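Laccase (Botrytis aclada, PDB 3SQR) uses copper ions to couple the one-electron oxidation of phenolic compounds such as hydroquinones to the reduction of dioxygen to water. Local coordinates at residues A[112-118]-A[147-151]; A[214-218]-A[575-579]. All blocks are in the same frame, centred on the assembly; numbering follows the deposited sequence.

How the interactions relate
The two contacts follow one another along the chain: interaction 1 (112-118 with 147-151) lies in the first cupredoxin-type domain, and interaction 2 (214-218 with 575-579) ties helix 210-217, in the second, to the C-terminal tail. Their centres are 21 Å apart and their nearest atoms about 8 Å, so they do not touch. Two elements link them. The helix 551-567 packs on A148 and P149 through W564 and Y567, and the chain leaving it leads to 575-579. One protein-attached glycan also runs from beside H118 to D215 and D576. A contact within the first domain and one between helix 210-217 and the C-terminal tail thus lie along the same glycan.

Interaction 1: A[112-118]-A[147-151]; sequences VTNNLEH and IAPGD. With NAG (2-acetamido-2-deoxy-beta-D-glucopyranose), chain H; NAG (2-acetamido-2-deoxy-beta-D-glucopyranose), chain B.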
loop_
_atom_site.group_PDB
_atom_site.type_symbol
_atom_site.label_atom_id
_atom_site.label_comp_id
_atom_site.label_asym_id
_atom_site.label_seq_id
_atom_site.Cartn_x
_atom_site.Cartn_y
_atom_site.Cartn_z
ATOM N N VAL A 112 1.476 0.183 -19.706
ATOM C CA VAL A 112 1.583 -1.087 -19.014
ATOM C C VAL A 112 1.164 -2.170 -19.965
ATOM O O VAL A 112 -0.023 -2.289 -20.303
ATOM C CB VAL A 112 0.746 -1.180 -17.755
ATOM C CG1 VAL A 112 0.908 -2.537 -17.110
ATOM C CG2 VAL A 112 1.239 -0.061 -16.726
ATOM N N THR A 113 2.126 -3.008 -20.308
ATOM C CA THR A 113 1.845 -4.171 -21.185
ATOM C C THR A 113 1.856 -5.425 -20.380
ATOM O O THR A 113 2.800 -5.689 -19.606
ATOM C CB THR A 113 2.902 -4.270 -22.307
ATOM O OG1 THR A 113 2.925 -3.051 -23.101
ATOM C CG2 THR A 113 2.629 -5.541 -23.183
ATOM N N ASN A 114 0.771 -6.193 -20.489
ATOM C CA ASN A 114 0.669 -7.447 -19.799
ATOM C C ASN A 114 1.332 -8.521 -20.605
ATOM O O ASN A 114 0.747 -9.049 -21.525
ATOM C CB ASN A 114 -0.795 -7.879 -19.527
ATOM C CG ASN A 114 -0.884 -9.117 -18.759
ATOM O OD1 ASN A 114 0.138 -9.682 -18.324
ATOM N ND2 ASN A 114 -2.150 -9.564 -18.475
ATOM N N ASN A 115 2.517 -8.907 -20.194
ATOM C CA ASN A 115 3.223 -10.028 -20.819
ATOM C C ASN A 115 3.188 -11.340 -20.044
ATOM O O ASN A 115 4.035 -12.227 -20.261
ATOM C CB ASN A 115 4.642 -9.612 -21.186
ATOM C CG ASN A 115 4.659 -8.640 -22.321
ATOM O OD1 ASN A 115 4.018 -8.869 -23.387
ATOM N ND2 ASN A 115 5.318 -7.488 -22.098
ATOM N N LEU A 116 2.210 -11.481 -19.149
ATOM C CA LEU A 116 1.899 -12.745 -18.552
ATOM C C LEU A 116 1.041 -13.479 -19.586
ATOM O O LEU A 116 0.375 -12.828 -20.403
ATOM C CB LEU A 116 1.087 -12.571 -17.277
ATOM C CG LEU A 116 1.818 -11.739 -16.206
ATOM C CD1 LEU A 116 0.718 -11.509 -15.113
ATOM C CD2 LEU A 116 3.105 -12.402 -15.702
ATOM N N GLU A 117 1.102 -14.801 -19.550
ATOM C CA GLU A 117 0.263 -15.582 -20.443
ATOM C C GLU A 117 -1.109 -15.932 -19.861
ATOM O O GLU A 117 -2.074 -16.037 -20.612
ATOM C CB GLU A 117 0.991 -16.880 -20.806
ATOM C CG GLU A 117 2.152 -16.670 -21.762
ATOM C CD GLU A 117 2.355 -17.875 -22.669
ATOM O OE1 GLU A 117 2.393 -19.032 -22.151
ATOM O OE2 GLU A 117 2.420 -17.651 -23.908
ATOM N N HIS A 118 -1.190 -16.115 -18.544
ATOM C CA HIS A 118 -2.346 -16.796 -17.907
ATOM C C HIS A 118 -3.065 -15.985 -16.814
ATOM O O HIS A 118 -3.830 -16.548 -16.042
ATOM C CB HIS A 118 -1.903 -18.168 -17.352
ATOM C CG HIS A 118 -1.322 -19.072 -18.393
ATOM N ND1 HIS A 118 -1.944 -19.311 -19.599
ATOM C CD2 HIS A 118 -0.166 -19.772 -18.419
ATOM C CE1 HIS A 118 -1.189 -20.123 -20.327
ATOM N NE2 HIS A 118 -0.107 -20.423 -19.634
ATOM N N ILE A 147 -6.325 -5.921 -17.824
ATOM C CA ILE A 147 -5.525 -5.894 -19.047
ATOM C C ILE A 147 -5.246 -7.346 -19.462
ATOM O O ILE A 147 -4.618 -8.144 -18.720
ATOM C CB ILE A 147 -4.147 -5.215 -18.844
ATOM C CG1 ILE A 147 -4.337 -3.821 -18.229
ATOM C CG2 ILE A 147 -3.392 -5.119 -20.208
ATOM C CD1 ILE A 147 -2.995 -3.157 -17.659
ATOM N N ALA A 148 -5.753 -7.738 -20.622
ATOM C CA ALA A 148 -5.558 -9.092 -21.031
ATOM C C ALA A 148 -4.089 -9.360 -21.398
ATOM O O ALA A 148 -3.402 -8.446 -21.804
ATOM C CB ALA A 148 -6.473 -9.391 -22.283
ATOM N N PRO A 149 -3.639 -10.611 -21.303
ATOM C CA PRO A 149 -2.350 -11.025 -21.830
ATOM C C PRO A 149 -2.120 -10.485 -23.225
ATOM O O PRO A 149 -2.990 -10.583 -24.144
ATOM C CB PRO A 149 -2.421 -12.553 -21.771
ATOM C CG PRO A 149 -3.171 -12.805 -20.547
ATOM C CD PRO A 149 -4.277 -11.739 -20.629
ATOM N N GLY A 150 -0.980 -9.816 -23.355
ATOM C CA GLY A 150 -0.556 -9.200 -24.621
ATOM C C GLY A 150 -1.133 -7.830 -24.881
ATOM O O GLY A 150 -0.692 -7.176 -25.808
ATOM N N ASP A 151 -2.116 -7.351 -24.084
ATOM C CA ASP A 151 -2.633 -6.054 -24.279
ATOM C C ASP A 151 -1.781 -5.031 -23.463
ATOM O O ASP A 151 -1.027 -5.408 -22.554
ATOM C CB ASP A 151 -4.079 -6.007 -23.851
ATOM C CG ASP A 151 -4.808 -4.820 -24.387
ATOM O OD1 ASP A 151 -4.295 -4.149 -25.304
ATOM O OD2 ASP A 151 -5.943 -4.543 -23.899
HETATM C C1 NAG H . 4.115 -18.043 -15.550
HETATM C C2 NAG H . 2.717 -18.471 -15.887
HETATM C C3 NAG H . 2.468 -19.847 -15.318
HETATM C C4 NAG H . 3.508 -20.860 -15.793
HETATM C C5 NAG H . 4.869 -20.269 -15.474
HETATM C C6 NAG H . 5.968 -21.224 -15.957
HETATM C C7 NAG H . 1.130 -16.660 -15.747
HETATM C C8 NAG H . 0.277 -15.878 -14.804
HETATM N N2 NAG H . 1.803 -17.592 -15.189
HETATM O O3 NAG H . 1.166 -20.228 -15.655
HETATM O O4 NAG H . 3.336 -22.059 -15.054
HETATM O O5 NAG H . 4.982 -19.017 -16.140
HETATM O O6 NAG H . 5.898 -21.277 -17.366
HETATM O O7 NAG H . 1.165 -16.400 -16.935
HETATM C C1 NAG B . -3.020 -16.490 -12.539
HETATM C C2 NAG B . -4.173 -17.369 -12.128
HETATM C C3 NAG B . -3.910 -18.425 -11.067
HETATM C C4 NAG B . -2.725 -19.232 -11.529
HETATM C C5 NAG B . -1.569 -18.293 -11.948
HETATM C C6 NAG B . -0.449 -19.023 -12.665
HETATM C C7 NAG B . -6.162 -16.023 -12.723
HETATM C C8 NAG B . -7.334 -15.309 -12.099
HETATM N N2 NAG B . -5.362 -16.610 -11.818
HETATM O O3 NAG B . -5.097 -19.184 -10.906
HETATM O O4 NAG B . -2.215 -20.060 -10.527
HETATM O O5 NAG B . -1.958 -17.316 -12.875
HETATM O O6 NAG B . 0.736 -18.276 -12.524
HETATM O O7 NAG B . -6.034 -16.044 -13.944
#
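N114 grips the 147-151 loop with its backbone and its side chain together. N of N114 donates to O of D151 at 2.8 Å, and O of N114 accepts from N of G150 at 2.6 Å. With CG anti to the backbone N, chi1 -177° points the amide at the loop, where N114 ND2 gives a hydrogen to O of I147 at 2.9 Å in the amide plane; O of N119 is a second acceptor for ND2. At the amide's other end, OD1 takes the N-H of L116 from above its plane, closing an Asx turn. Asparagine suits the place because one flat group can both donate and accept. A148 to D151 form a type II turn, with proline second and glycine third, where phi is positive. The ring of P149 lies against the L116 carbonyl, CB 3.1 Å from its O. Farther in, V112 CG1 meets I147 CD1 at 4.0 Å, the branched chains crossing nearly at right angles. On the outer side, O7 of the chain H NAG accepts from N of H118 at 2.9 Å. The antiparallel pairing of strands 107-114 and 152-158 thus ends in a turn at the rim of a cupredoxin-type beta-sandwich.

Interaction 2: A[214-218]-A[575-579]; sequences WDTAR and EDDSG. With NAG (2-acetamido-2-deoxy-beta-D-glucopyranose), chain C; BMA (beta-D-mannopyranose), chain D.
W214 and D576 form the close-packed half of this contact, the indole reaching from helix 210-217 to the backbone of the C-terminal tail. W214 NE1 donates to O of D576 at 3.1 Å, but the bond is bent (136° at the hydrogen) and the donor stands above the carbonyl plane. D576 OD2 lies at the indole's edge, in its plane, 3.2 Å from W214 CD1, with ring and carboxylate planes 66° apart. With chi1 159° placing CG anti to the backbone N, the six-membered ring also meets D577, CZ2 of W214 coming 3.5 Å from CB. Tryptophan suits this position, offering a broad apolar surface and a single N-H that can reach a backbone carbonyl. CD of R218 covers one face of the indole of W214, 3.5 Å above the ring plane and offset toward its rim.

The other half is polar and wetter. OD1 of D215 sits over the centre of the R218 guanidinium, 3.3 Å from NE, a pairing of charges without a directed N-H. OD2 of D576 is 4.1 Å from R218 NH1, and this cation probably eases the closeness of the two carboxylates. A water lies between D215 OD1, D576 OD2 and O6 of a glycan NAG, so close to the carboxylates that its exact position is doubtful. The same O6 donates to OD2 of D215 at 2.9 Å, tying sugar to helix.

On the buried side, D577 OD1 closes an Asx turn with N of G579, and its OD2 is held by S533 and S172. The sequence DSGI at the chain's end is consistent with the C-terminal plug of ascomycete laccases. W214 packs on W530 and S533 of helix 529-533, which carries the type 1 copper ligand H531, while R218 pairs its backbone with F402 on strand 402-406.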
loop_
_atom_site.group_PDB
_atom_site.type_symbol
_atom_site.label_atom_id
_atom_site.label_comp_id
_atom_site.label_asym_id
_atom_site.label_seq_id
_atom_site.Cartn_x
_atom_site.Cartn_y
_atom_site.Cartn_z
ATOM N N TRP A 214 -2.915 -20.431 -2.432
ATOM C CA TRP A 214 -4.179 -19.750 -2.177
ATOM C C TRP A 214 -5.263 -20.757 -1.804
ATOM O O TRP A 214 -6.100 -20.507 -0.932
ATOM C CB TRP A 214 -4.592 -18.964 -3.420
ATOM C CG TRP A 214 -6.020 -18.602 -3.553
ATOM C CD1 TRP A 214 -6.853 -19.020 -4.545
ATOM C CD2 TRP A 214 -6.828 -17.796 -2.677
ATOM N NE1 TRP A 214 -8.092 -18.536 -4.359
ATOM C CE2 TRP A 214 -8.118 -17.763 -3.226
ATOM C CE3 TRP A 214 -6.592 -17.100 -1.509
ATOM C CZ2 TRP A 214 -9.165 -17.070 -2.631
ATOM C CZ3 TRP A 214 -7.648 -16.441 -0.904
ATOM C CH2 TRP A 214 -8.897 -16.385 -1.499
ATOM N N ASP A 215 -5.279 -21.905 -2.478
ATOM C CA ASP A 215 -6.323 -22.885 -2.123
ATOM C C ASP A 215 -6.218 -23.366 -0.671
ATOM O O ASP A 215 -7.242 -23.560 0.015
ATOM C CB ASP A 215 -6.367 -24.047 -3.143
ATOM C CG ASP A 215 -6.885 -23.616 -4.468
ATOM O OD1 ASP A 215 -7.894 -22.885 -4.523
ATOM O OD2 ASP A 215 -6.300 -24.013 -5.499
ATOM N N THR A 216 -5.006 -23.511 -0.152
ATOM C CA THR A 216 -4.831 -23.761 1.292
ATOM C C THR A 216 -5.192 -22.509 2.091
ATOM O O THR A 216 -5.937 -22.578 3.074
ATOM C CB THR A 216 -3.420 -24.156 1.633
ATOM O OG1 THR A 216 -3.070 -25.297 0.842
ATOM C CG2 THR A 216 -3.274 -24.460 3.133
ATOM N N ALA A 217 -4.687 -21.347 1.638
ATOM C CA ALA A 217 -4.872 -20.122 2.440
ATOM C C ALA A 217 -6.340 -19.837 2.622
ATOM O O ALA A 217 -6.779 -19.422 3.681
ATOM C CB ALA A 217 -4.151 -18.899 1.805
ATOM N N ARG A 218 -7.118 -20.087 1.597
ATOM C CA ARG A 218 -8.510 -19.704 1.646
ATOM C C ARG A 218 -9.390 -20.626 2.530
ATOM O O ARG A 218 -10.556 -20.350 2.713
ATOM C CB ARG A 218 -9.094 -19.605 0.265
ATOM C CG ARG A 218 -9.387 -20.912 -0.390
ATOM C CD ARG A 218 -9.625 -20.665 -1.816
ATOM N NE ARG A 218 -10.234 -21.827 -2.486
ATOM C CZ ARG A 218 -10.822 -21.749 -3.665
ATOM N NH1 ARG A 218 -10.877 -20.597 -4.320
ATOM N NH2 ARG A 218 -11.372 -22.837 -4.197
ATOM N N GLU A 575 -11.329 -16.425 -12.534
ATOM C CA GLU A 575 -11.392 -15.742 -11.257
ATOM C C GLU A 575 -11.731 -16.735 -10.155
ATOM O O GLU A 575 -12.650 -17.562 -10.287
ATOM C CB GLU A 575 -12.477 -14.646 -11.279
ATOM C CG GLU A 575 -12.469 -13.732 -10.071
ATOM C CD GLU A 575 -13.577 -12.674 -10.125
ATOM O OE1 GLU A 575 -14.523 -12.810 -10.981
ATOM O OE2 GLU A 575 -13.544 -11.726 -9.302
ATOM N N ASP A 576 -10.981 -16.699 -9.071
ATOM C CA ASP A 576 -11.167 -17.657 -7.988
ATOM C C ASP A 576 -10.980 -16.949 -6.640
ATOM O O ASP A 576 -10.682 -17.552 -5.650
ATOM C CB ASP A 576 -10.324 -18.961 -8.172
ATOM C CG ASP A 576 -8.904 -18.807 -7.750
ATOM O OD1 ASP A 576 -8.436 -17.653 -7.848
ATOM O OD2 ASP A 576 -8.265 -19.807 -7.336
ATOM N N ASP A 577 -11.262 -15.661 -6.649
ATOM C CA ASP A 577 -11.280 -14.879 -5.452
ATOM C C ASP A 577 -12.146 -13.673 -5.661
ATOM O O ASP A 577 -12.969 -13.643 -6.565
ATOM C CB ASP A 577 -9.844 -14.569 -4.978
ATOM C CG ASP A 577 -9.067 -13.605 -5.888
ATOM O OD1 ASP A 577 -9.626 -13.051 -6.854
ATOM O OD2 ASP A 577 -7.843 -13.452 -5.586
ATOM N N SER A 578 -12.023 -12.662 -4.808
ATOM C CA SER A 578 -12.916 -11.529 -4.878
ATOM C C SER A 578 -12.726 -10.650 -6.145
ATOM O O SER A 578 -13.566 -9.827 -6.451
ATOM C CB SER A 578 -12.623 -10.626 -3.700
ATOM O OG SER A 578 -11.269 -10.218 -3.791
ATOM N N GLY A 579 -11.594 -10.777 -6.800
ATOM C CA GLY A 579 -11.270 -9.976 -7.957
ATOM C C GLY A 579 -10.308 -8.845 -7.672
ATOM O O GLY A 579 -9.683 -8.304 -8.630
HETATM C C1 NAG C . -2.692 -21.398 -10.399
HETATM C C2 NAG C . -1.606 -22.229 -9.769
HETATM C C3 NAG C . -2.106 -23.626 -9.453
HETATM C C4 NAG C . -3.479 -23.573 -8.754
HETATM C C5 NAG C . -4.431 -22.684 -9.508
HETATM C C6 NAG C . -5.840 -22.520 -8.907
HETATM C C7 NAG C . 0.684 -21.738 -10.485
HETATM C C8 NAG C . 1.732 -21.968 -11.556
HETATM N N2 NAG C . -0.482 -22.298 -10.697
HETATM O O3 NAG C . -1.156 -24.177 -8.597
HETATM O O4 NAG C . -4.062 -24.870 -8.667
HETATM O O5 NAG C . -3.807 -21.393 -9.566
HETATM O O6 NAG C . -5.673 -22.097 -7.590
HETATM O O7 NAG C . 0.894 -21.118 -9.476
HETATM C C1 BMA D . -4.026 -25.322 -7.314
HETATM C C2 BMA D . -5.013 -26.489 -7.236
HETATM C C3 BMA D . -4.822 -27.138 -5.880
HETATM C C4 BMA D . -3.387 -27.529 -5.543
HETATM C C5 BMA D . -2.333 -26.425 -5.812
HETATM C C6 BMA D . -0.914 -26.927 -6.172
HETATM O O2 BMA D . -4.692 -27.354 -8.309
HETATM O O3 BMA D . -5.718 -28.231 -5.818
HETATM O O4 BMA D . -3.358 -27.826 -4.173
HETATM O O5 BMA D . -2.715 -25.714 -6.988
HETATM O O6 BMA D . -0.139 -27.810 -5.373
HETATM O O HOH W 1 -8.468 -22.264 -6.877
#